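Local coordinates for protein SmhB (Serratia marcescens, PDB 6ZZ5) that is one component of the tripartite alpha-pore-forming toxin Smh, which probably perforates target membranes, captured here in its soluble form, at residues 106-120 / 282-296. Numbering follows the deposited sequence.
Sequences LGMVSDKAKEYQEVS and NNAWDSLTSELETLN. With EDO (1,2-ethanediol), chain J; EDO (1,2-ethanediol), chain I.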
ATOM      1  N   LEU A 106     -29.985  15.724   8.392  1.00 20.80           N
ATOM      2  CA  LEU A 106     -29.700  14.281   8.173  1.00 19.57           C
ATOM      3  C   LEU A 106     -29.738  13.952   6.673  1.00 19.00           C
ATOM      4  O   LEU A 106     -28.874  13.171   6.234  1.00 21.89           O
ATOM      5  CB  LEU A 106     -30.668  13.421   8.964  1.00 19.58           C
ATOM      6  CG  LEU A 106     -30.494  13.587  10.466  1.00 26.34           C
ATOM      7  CD1 LEU A 106     -31.677  13.001  11.193  1.00 27.80           C
ATOM      8  CD2 LEU A 106     -29.192  12.967  10.943  1.00 22.09           C
ATOM      9  N   GLY A 107     -30.708  14.476   5.916  1.00 19.39           N
ATOM     10  CA  GLY A 107     -30.806  14.281   4.459  1.00 18.55           C
ATOM     11  C   GLY A 107     -29.542  14.765   3.746  1.00 21.85           C
ATOM     12  O   GLY A 107     -28.945  14.003   2.937  1.00 22.58           O
ATOM     13  N   MET A 108     -29.070  15.959   4.076  1.00 20.30           N
ATOM     14  CA  MET A 108     -27.912  16.596   3.383  1.00 19.60           C
ATOM     15  C   MET A 108     -26.604  15.920   3.799  1.00 20.86           C
ATOM     16  O   MET A 108     -25.773  15.653   2.945  1.00 23.35           O
ATOM     17  CB  MET A 108     -27.814  18.081   3.725  1.00 22.05           C
ATOM     18  CG  MET A 108     -28.956  18.881   3.186  1.00 28.99           C
ATOM     19  SD  MET A 108     -28.884  20.624   3.716  1.00 29.64           S
ATOM     20  CE  MET A 108     -30.284  21.201   2.767  1.00 30.30           C
ATOM     21  N   VAL A 109     -26.438  15.560   5.061  1.00 18.85           N
ATOM     22  CA  VAL A 109     -25.215  14.844   5.513  1.00 22.09           C
ATOM     23  C   VAL A 109     -25.208  13.389   5.024  1.00 20.75           C
ATOM     24  O   VAL A 109     -24.133  12.954   4.658  1.00 20.22           O
ATOM     25  CB  VAL A 109     -25.003  15.018   7.016  1.00 21.81           C
ATOM     26  CG1 VAL A 109     -23.749  14.324   7.472  1.00 36.44           C
ATOM     27  CG2 VAL A 109     -24.943  16.505   7.373  1.00 28.82           C
ATOM     28  N   SER A 110     -26.342  12.671   4.986  1.00 20.99           N
ATOM     29  CA  SER A 110     -26.429  11.306   4.393  0.50 24.02           C
ATOM     30  C   SER A 110     -26.049  11.383   2.900  1.00 26.70           C
ATOM     31  O   SER A 110     -25.251  10.539   2.476  1.00 24.47           O
ATOM     32  CB  SER A 110     -27.783  10.676   4.595  0.50 21.96           C
ATOM     33  OG  SER A 110     -28.711  11.303   3.759  0.50 21.98           O
ATOM     34  N   ASP A 111     -26.515  12.410   2.166  1.00 21.11           N
ATOM     35  CA  ASP A 111     -26.208  12.597   0.725  1.00 24.81           C
ATOM     36  C   ASP A 111     -24.692  12.823   0.586  1.00 25.64           C
ATOM     37  O   ASP A 111     -24.074  12.202  -0.272  1.00 21.59           O
ATOM     38  CB  ASP A 111     -26.992  13.740   0.064  1.00 27.63           C
ATOM     39  CG  ASP A 111     -28.485  13.511  -0.066  1.00 39.93           C
ATOM     40  OD1 ASP A 111     -28.932  12.342   0.050  1.00 29.68           O
ATOM     41  OD2 ASP A 111     -29.191  14.518  -0.248  1.00 47.19           O
ATOM     42  N   LYS A 112     -24.081  13.630   1.440  1.00 21.14           N
ATOM     43  CA  LYS A 112     -22.619  13.878   1.342  1.00 26.40           C
ATOM     44  C   LYS A 112     -21.861  12.567   1.677  1.00 23.79           C
ATOM     45  O   LYS A 112     -20.934  12.184   0.926  1.00 26.63           O
ATOM     46  CB  LYS A 112     -22.264  15.100   2.190  1.00 25.14           C
ATOM     47  CG  LYS A 112     -20.794  15.510   2.134  1.00 31.02           C
ATOM     48  CD  LYS A 112     -20.381  15.967   0.715  1.00 48.71           C
ATOM     49  CE  LYS A 112     -21.411  16.814  -0.003  1.00 60.16           C
ATOM     50  NZ  LYS A 112     -20.814  18.021  -0.609  1.00 61.44           N
ATOM     51  N   ALA A 113     -22.209  11.875   2.743  1.00 21.11           N
ATOM     52  CA  ALA A 113     -21.600  10.584   3.108  1.00 23.30           C
ATOM     53  C   ALA A 113     -21.748   9.610   1.927  1.00 28.72           C
ATOM     54  O   ALA A 113     -20.806   8.857   1.663  1.00 21.06           O
ATOM     55  CB  ALA A 113     -22.194   9.995   4.367  1.00 23.84           C
ATOM     56  N   LYS A 114     -22.916   9.534   1.312  1.00 22.89           N
ATOM     57  CA  LYS A 114     -23.154   8.624   0.160  1.00 24.58           C
ATOM     58  C   LYS A 114     -22.232   8.974  -1.016  1.00 23.38           C
ATOM     59  O   LYS A 114     -21.802   8.054  -1.732  1.00 21.19           O
ATOM     60  CB  LYS A 114     -24.593   8.700  -0.324  1.00 28.10           C
ATOM     61  CG  LYS A 114     -25.566   7.905   0.519  1.00 40.59           C
ATOM     62  CD  LYS A 114     -26.979   7.927  -0.019  1.00 61.65           C
ATOM     63  CE  LYS A 114     -27.862   8.883   0.755  1.00 75.88           C
ATOM     64  NZ  LYS A 114     -29.193   9.017   0.125  1.00 88.41           N
ATOM     65  N   GLU A 115     -21.966  10.254  -1.247  1.00 17.02           N
ATOM     66  CA  GLU A 115     -21.061  10.684  -2.327  1.00 22.36           C
ATOM     67  C   GLU A 115     -19.653  10.188  -1.956  1.00 26.05           C
ATOM     68  O   GLU A 115     -18.939   9.690  -2.830  1.00 19.81           O
ATOM     69  CB  GLU A 115     -21.223  12.188  -2.511  1.00 23.56           C
ATOM     70  CG  GLU A 115     -20.232  12.847  -3.409  1.00 35.48           C
ATOM     71  CD  GLU A 115     -20.269  14.390  -3.318  1.00 58.73           C
ATOM     72  OE1 GLU A 115     -21.386  14.996  -3.252  1.00 35.89           O
ATOM     73  OE2 GLU A 115     -19.176  15.004  -3.284  1.00 61.69           O
ATOM     74  N   TYR A 116     -19.242  10.300  -0.700  1.00 18.48           N
ATOM     75  CA  TYR A 116     -17.883   9.866  -0.272  1.00 17.12           C
ATOM     76  C   TYR A 116     -17.794   8.337  -0.348  1.00 20.15           C
ATOM     77  O   TYR A 116     -16.753   7.801  -0.719  1.00 20.62           O
ATOM     78  CB  TYR A 116     -17.525  10.416   1.106  1.00 20.97           C
ATOM     79  CG  TYR A 116     -17.375  11.919   1.172  1.00 21.83           C
ATOM     80  CD1 TYR A 116     -17.027  12.641   0.048  1.00 22.84           C
ATOM     81  CD2 TYR A 116     -17.562  12.618   2.355  1.00 23.75           C
ATOM     82  CE1 TYR A 116     -16.861  14.020   0.075  1.00 28.28           C
ATOM     83  CE2 TYR A 116     -17.394  14.012   2.403  1.00 27.86           C
ATOM     84  CZ  TYR A 116     -16.998  14.701   1.271  1.00 31.89           C
ATOM     85  OH  TYR A 116     -16.868  16.064   1.256  1.00 43.88           O
ATOM     86  N   GLN A 117     -18.864   7.656  -0.001  1.00 17.75           N
ATOM     87  CA  GLN A 117     -18.954   6.190  -0.114  1.00 20.27           C
ATOM     88  C   GLN A 117     -18.751   5.786  -1.576  1.00 21.23           C
ATOM     89  O   GLN A 117     -17.981   4.844  -1.806  1.00 20.09           O
ATOM     90  CB  GLN A 117     -20.298   5.675   0.395  1.00 21.68           C
ATOM     91  CG  GLN A 117     -20.379   4.168   0.287  1.00 23.02           C
ATOM     92  CD  GLN A 117     -21.649   3.642   0.894  1.00 30.70           C
ATOM     93  OE1 GLN A 117     -22.329   4.323   1.675  1.00 29.35           O
ATOM     94  NE2 GLN A 117     -21.943   2.399   0.566  1.00 26.64           N
ATOM     95  N   GLU A 118     -19.420   6.458  -2.504  1.00 20.57           N
ATOM     96  CA  GLU A 118     -19.312   6.154  -3.955  1.00 21.51           C
ATOM     97  C   GLU A 118     -17.882   6.408  -4.417  1.00 26.14           C
ATOM     98  O   GLU A 118     -17.410   5.633  -5.257  1.00 23.44           O
ATOM     99  CB  GLU A 118     -20.320   6.929  -4.802  1.00 23.32           C
ATOM    100  CG  GLU A 118     -20.376   6.462  -6.250  1.00 30.37           C
ATOM    101  CD  GLU A 118     -20.607   4.973  -6.509  1.00 39.30           C
ATOM    102  OE1 GLU A 118     -21.076   4.225  -5.600  1.00 40.42           O
ATOM    103  OE2 GLU A 118     -20.284   4.566  -7.623  1.00 45.09           O
ATOM    104  N   VAL A 119     -17.207   7.444  -3.911  1.00 20.20           N
ATOM    105  CA  VAL A 119     -15.774   7.640  -4.224  1.00 23.44           C
ATOM    106  C   VAL A 119     -14.986   6.390  -3.749  1.00 19.97           C
ATOM    107  O   VAL A 119     -14.144   5.904  -4.500  1.00 18.72           O
ATOM    108  CB  VAL A 119     -15.203   8.930  -3.623  1.00 21.74           C
ATOM    109  CG1 VAL A 119     -13.696   8.937  -3.783  1.00 20.72           C
ATOM    110  CG2 VAL A 119     -15.888  10.144  -4.254  1.00 26.61           C
ATOM    111  N   SER A 120     -15.246   5.904  -2.535  1.00 20.44           N
ATOM    112  CA  SER A 120     -14.502   4.774  -1.950  1.00 19.97           C
ATOM    113  C   SER A 120     -14.764   3.530  -2.813  1.00 17.21           C
ATOM    114  O   SER A 120     -13.867   2.700  -2.970  1.00 18.49           O
ATOM    115  CB  SER A 120     -14.809   4.589  -0.493  1.00 17.92           C
ATOM    116  OG  SER A 120     -16.048   3.878  -0.326  1.00 22.41           O
ATOM    117  N   ASN A 282     -14.568   1.077   2.064  1.00 19.16           N
ATOM    118  CA  ASN A 282     -15.939   1.166   1.479  1.00 19.52           C
ATOM    119  C   ASN A 282     -16.958   0.620   2.475  1.00 20.46           C
ATOM    120  O   ASN A 282     -18.021   1.208   2.606  1.00 18.57           O
ATOM    121  CB  ASN A 282     -16.002   0.394   0.154  1.00 18.99           C
ATOM    122  CG  ASN A 282     -17.228   0.617  -0.680  1.00 21.03           C
ATOM    123  OD1 ASN A 282     -18.215   1.250  -0.271  1.00 24.93           O
ATOM    124  ND2 ASN A 282     -17.179   0.095  -1.885  1.00 15.23           N
ATOM    125  N   ASN A 283     -16.665  -0.506   3.136  1.00 19.00           N
ATOM    126  CA  ASN A 283     -17.589  -1.100   4.122  1.00 19.11           C
ATOM    127  C   ASN A 283     -17.804  -0.131   5.301  1.00 21.73           C
ATOM    128  O   ASN A 283     -18.934  -0.049   5.835  1.00 19.23           O
ATOM    129  CB  ASN A 283     -17.066  -2.431   4.650  1.00 19.56           C
ATOM    130  CG  ASN A 283     -17.141  -3.537   3.620  1.00 21.77           C
ATOM    131  OD1 ASN A 283     -17.838  -3.410   2.629  1.00 23.70           O
ATOM    132  ND2 ASN A 283     -16.406  -4.596   3.881  1.00 19.62           N
ATOM    133  N   ALA A 284     -16.785   0.629   5.673  1.00 21.24           N
ATOM    134  CA  ALA A 284     -16.887   1.600   6.790  1.00 20.17           C
ATOM    135  C   ALA A 284     -17.774   2.777   6.352  1.00 21.75           C
ATOM    136  O   ALA A 284     -18.707   3.127   7.109  1.00 19.00           O
ATOM    137  CB  ALA A 284     -15.513   1.998   7.262  1.00 21.51           C
ATOM    138  N   TRP A 285     -17.609   3.303   5.142  1.00 17.74           N
ATOM    139  CA  TRP A 285     -18.539   4.339   4.639  1.00 19.45           C
ATOM    140  C   TRP A 285     -19.961   3.777   4.608  1.00 21.57           C
ATOM    141  O   TRP A 285     -20.875   4.518   4.934  1.00 23.05           O
ATOM    142  CB  TRP A 285     -18.118   4.822   3.256  1.00 20.79           C
ATOM    143  CG  TRP A 285     -16.962   5.752   3.248  1.00 16.46           C
ATOM    144  CD1 TRP A 285     -15.704   5.529   2.744  1.00 18.21           C
ATOM    145  CD2 TRP A 285     -16.986   7.131   3.660  1.00 19.18           C
ATOM    146  NE1 TRP A 285     -14.937   6.653   2.853  1.00 15.33           N
ATOM    147  CE2 TRP A 285     -15.687   7.655   3.410  1.00 17.23           C
ATOM    148  CE3 TRP A 285     -17.949   7.944   4.262  1.00 17.77           C
ATOM    149  CZ2 TRP A 285     -15.342   8.974   3.678  1.00 15.87           C
ATOM    150  CZ3 TRP A 285     -17.613   9.259   4.506  1.00 19.75           C
ATOM    151  CH2 TRP A 285     -16.310   9.741   4.273  1.00 16.44           C
ATOM    152  N   ASP A 286     -20.144   2.512   4.184  1.00 18.88           N
ATOM    153  CA  ASP A 286     -21.498   1.913   4.117  1.00 21.85           C
ATOM    154  C   ASP A 286     -22.150   1.958   5.515  1.00 21.52           C
ATOM    155  O   ASP A 286     -23.363   2.248   5.601  1.00 22.80           O
ATOM    156  CB  ASP A 286     -21.478   0.485   3.570  1.00 22.90           C
ATOM    157  CG  ASP A 286     -22.886   0.037   3.221  1.00 34.25           C
ATOM    158  OD1 ASP A 286     -23.512   0.702   2.378  1.00 35.21           O
ATOM    159  OD2 ASP A 286     -23.348  -0.933   3.828  1.00 39.52           O
ATOM    160  N   SER A 287     -21.390   1.643   6.561  1.00 18.24           N
ATOM    161  CA  SER A 287     -21.948   1.575   7.938  1.00 22.28           C
ATOM    162  C   SER A 287     -22.354   2.989   8.356  1.00 25.07           C
ATOM    163  O   SER A 287     -23.390   3.124   8.994  1.00 21.20           O
ATOM    164  CB  SER A 287     -21.045   0.921   8.926  1.00 23.40           C
ATOM    165  OG  SER A 287     -19.934   1.753   9.237  1.00 29.74           O
ATOM    166  N   LEU A 288     -21.570   4.001   7.990  1.00 17.31           N
ATOM    167  CA  LEU A 288     -21.857   5.405   8.322  1.00 18.64           C
ATOM    168  C   LEU A 288     -23.107   5.854   7.547  1.00 20.83           C
ATOM    169  O   LEU A 288     -24.020   6.379   8.188  1.00 18.37           O
ATOM    170  CB  LEU A 288     -20.641   6.292   8.030  1.00 20.52           C
ATOM    171  CG  LEU A 288     -20.862   7.786   8.232  1.00 17.93           C
ATOM    172  CD1 LEU A 288     -21.104   8.028   9.740  1.00 23.90           C
ATOM    173  CD2 LEU A 288     -19.688   8.587   7.708  1.00 18.27           C
ATOM    174  N   THR A 289     -23.177   5.672   6.233  1.00 17.36           N
ATOM    175  CA  THR A 289     -24.356   6.130   5.439  1.00 20.78           C
ATOM    176  C   THR A 289     -25.632   5.414   5.905  1.00 23.15           C
ATOM    177  O   THR A 289     -26.677   6.075   6.032  1.00 22.59           O
ATOM    178  CB  THR A 289     -24.115   5.985   3.939  1.00 21.41           C
ATOM    179  OG1 THR A 289     -23.819   4.615   3.736  1.00 31.85           O
ATOM    180  CG2 THR A 289     -22.953   6.809   3.472  1.00 19.20           C
ATOM    181  N   SER A 290     -25.538   4.125   6.176  1.00 22.61           N
ATOM    182  CA  SER A 290     -26.668   3.317   6.699  0.50 26.08           C
ATOM    183  C   SER A 290     -27.166   3.915   8.013  1.00 29.10           C
ATOM    184  O   SER A 290     -28.414   4.042   8.183  1.00 23.43           O
ATOM    185  CB  SER A 290     -26.285   1.890   6.898  0.50 22.46           C
ATOM    186  OG  SER A 290     -26.225   1.231   5.660  0.50 23.44           O
ATOM    187  N   GLU A 291     -26.238   4.262   8.907  1.00 24.85           N
ATOM    188  CA  GLU A 291     -26.644   4.878  10.183  1.00 21.67           C
ATOM    189  C   GLU A 291     -27.376   6.199   9.888  1.00 21.01           C
ATOM    190  O   GLU A 291     -28.475   6.442  10.493  1.00 21.98           O
ATOM    191  CB  GLU A 291     -25.486   5.070  11.151  1.00 23.05           C
ATOM    192  CG  GLU A 291     -25.995   5.570  12.493  1.00 33.85           C
ATOM    193  CD  GLU A 291     -25.034   5.803  13.658  1.00 54.76           C
ATOM    194  OE1 GLU A 291     -23.931   5.189  13.704  1.00 42.83           O
ATOM    195  OE2 GLU A 291     -25.413   6.600  14.558  1.00 49.83           O
ATOM    196  N   LEU A 292     -26.802   7.067   9.077  1.00 16.91           N
ATOM    197  CA  LEU A 292     -27.377   8.418   8.882  1.00 20.45           C
ATOM    198  C   LEU A 292     -28.746   8.293   8.221  1.00 20.82           C
ATOM    199  O   LEU A 292     -29.656   9.090   8.570  1.00 22.09           O
ATOM    200  CB  LEU A 292     -26.429   9.247   8.011  1.00 17.55           C
ATOM    201  CG  LEU A 292     -25.119   9.600   8.693  1.00 20.72           C
ATOM    202  CD1 LEU A 292     -24.189  10.206   7.653  1.00 17.98           C
ATOM    203  CD2 LEU A 292     -25.393  10.619   9.808  1.00 20.09           C
ATOM    204  N   GLU A 293     -28.892   7.381   7.249  1.00 19.43           N
ATOM    205  CA  GLU A 293     -30.188   7.134   6.577  1.00 21.68           C
ATOM    206  C   GLU A 293     -31.203   6.612   7.599  1.00 20.14           C
ATOM    207  O   GLU A 293     -32.342   7.060   7.552  1.00 20.78           O
ATOM    208  CB  GLU A 293     -30.051   6.162   5.401  1.00 24.31           C
ATOM    209  CG  GLU A 293     -29.385   6.826   4.203  1.00 29.71           C
ATOM    210  CD  GLU A 293     -28.849   5.912   3.107  1.00 45.86           C
ATOM    211  OE1 GLU A 293     -29.093   4.711   3.190  1.00 37.10           O
ATOM    212  OE2 GLU A 293     -28.156   6.429   2.178  1.00 49.81           O
ATOM    213  N   THR A 294     -30.796   5.712   8.490  1.00 20.49           N
ATOM    214  CA  THR A 294     -31.694   5.173   9.539  1.00 23.84           C
ATOM    215  C   THR A 294     -32.169   6.290  10.478  1.00 21.19           C
ATOM    216  O   THR A 294     -33.397   6.316  10.809  1.00 21.23           O
ATOM    217  CB  THR A 294     -31.058   3.986  10.260  1.00 25.63           C
ATOM    218  OG1 THR A 294     -30.727   3.083   9.213  1.00 21.88           O
ATOM    219  CG2 THR A 294     -32.031   3.279  11.177  1.00 25.25           C
ATOM    220  N   LEU A 295     -31.275   7.161  10.910  1.00 20.36           N
ATOM    221  CA  LEU A 295     -31.645   8.308  11.764  1.00 21.84           C
ATOM    222  C   LEU A 295     -32.709   9.145  11.058  1.00 21.68           C
ATOM    223  O   LEU A 295     -33.718   9.539  11.708  1.00 19.70           O
ATOM    224  CB  LEU A 295     -30.404   9.131  12.105  1.00 21.91           C
ATOM    225  CG  LEU A 295     -29.369   8.417  12.990  1.00 23.67           C
ATOM    226  CD1 LEU A 295     -28.092   9.225  13.042  1.00 22.08           C
ATOM    227  CD2 LEU A 295     -29.871   8.162  14.409  1.00 24.45           C
ATOM    228  N   ASN A 296     -32.483   9.462   9.784  1.00 25.99           N
ATOM    229  CA  ASN A 296     -33.372  10.320   8.951  1.00 24.47           C
ATOM    230  C   ASN A 296     -34.773   9.698   8.874  1.00 21.35           C
ATOM    231  O   ASN A 296     -35.732  10.367   9.184  1.00 23.62           O
ATOM    232  CB  ASN A 296     -32.763  10.528   7.551  1.00 22.64           C
ATOM    233  CG  ASN A 296     -33.465  11.659   6.824  1.00 25.96           C
ATOM    234  OD1 ASN A 296     -34.343  12.301   7.376  1.00 24.42           O
ATOM    235  ND2 ASN A 296     -32.986  12.013   5.659  1.00 28.59           N
TER
HETATM  236  C1  EDO J 408     -22.850   5.203  18.024  1.00 54.23           C
HETATM  237  O1  EDO J 408     -21.433   5.273  17.958  1.00 48.94           O
HETATM  238  C2  EDO J 408     -23.414   4.980  16.684  1.00 60.12           C
HETATM  239  O2  EDO J 408     -22.643   5.644  15.695  1.00 46.40           O
HETATM  240  C1  EDO I 407     -23.552   9.766  14.404  1.00 41.36           C
HETATM  241  O1  EDO I 407     -23.329   8.707  15.321  1.00 53.87           O
HETATM  242  C2  EDO I 407     -23.024   9.446  13.063  1.00 42.26           C
HETATM  243  O2  EDO I 407     -21.623   9.249  13.084  1.00 43.02           O
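The amide of Gln-117 is gripped at both ends: Thr-289 OG1 donates to Gln-117 OE1 at 2.6 Å, while Gln-117 NE2 donates to Asp-286 OD1 at 2.9 Å, on the anti side of the carboxylate. These bonds fix the amide's rotation in an antiparallel helix pair, 163° between directions and 8.8 Å between axes, within the long-helix bundle of this alpha-pore-forming toxin family. Gln-117 reaches across because CG lies anti to the backbone N (chi1 -179°) and the chain stays extended, a knob seated among Asn-282, Trp-285, Asp-286 and Thr-289. Trp-285 answers as a knob among Ala-113, Tyr-116, Gln-117 and Ser-120. Its six-membered ring takes Tyr-116 CB over one face, a CH-pi contact 3.6 Å from the centroid, whereas the two rings meet obliquely. The polar ends of both aromatics turn to helix 44-92, Tyr-116 OH hydrogen-bonded to Asp-81 and Trp-285 NE1 to Asn-75. Further along, Leu-292 CD1 packs against both Val-109 CG1 and Ala-113 CB, and Leu-106 crosses Leu-295 at roughly a right angle. Between these two regions Ala-113 CB sits only 3.4 Å from Thr-289 CG2, tighter than usual for two carbons.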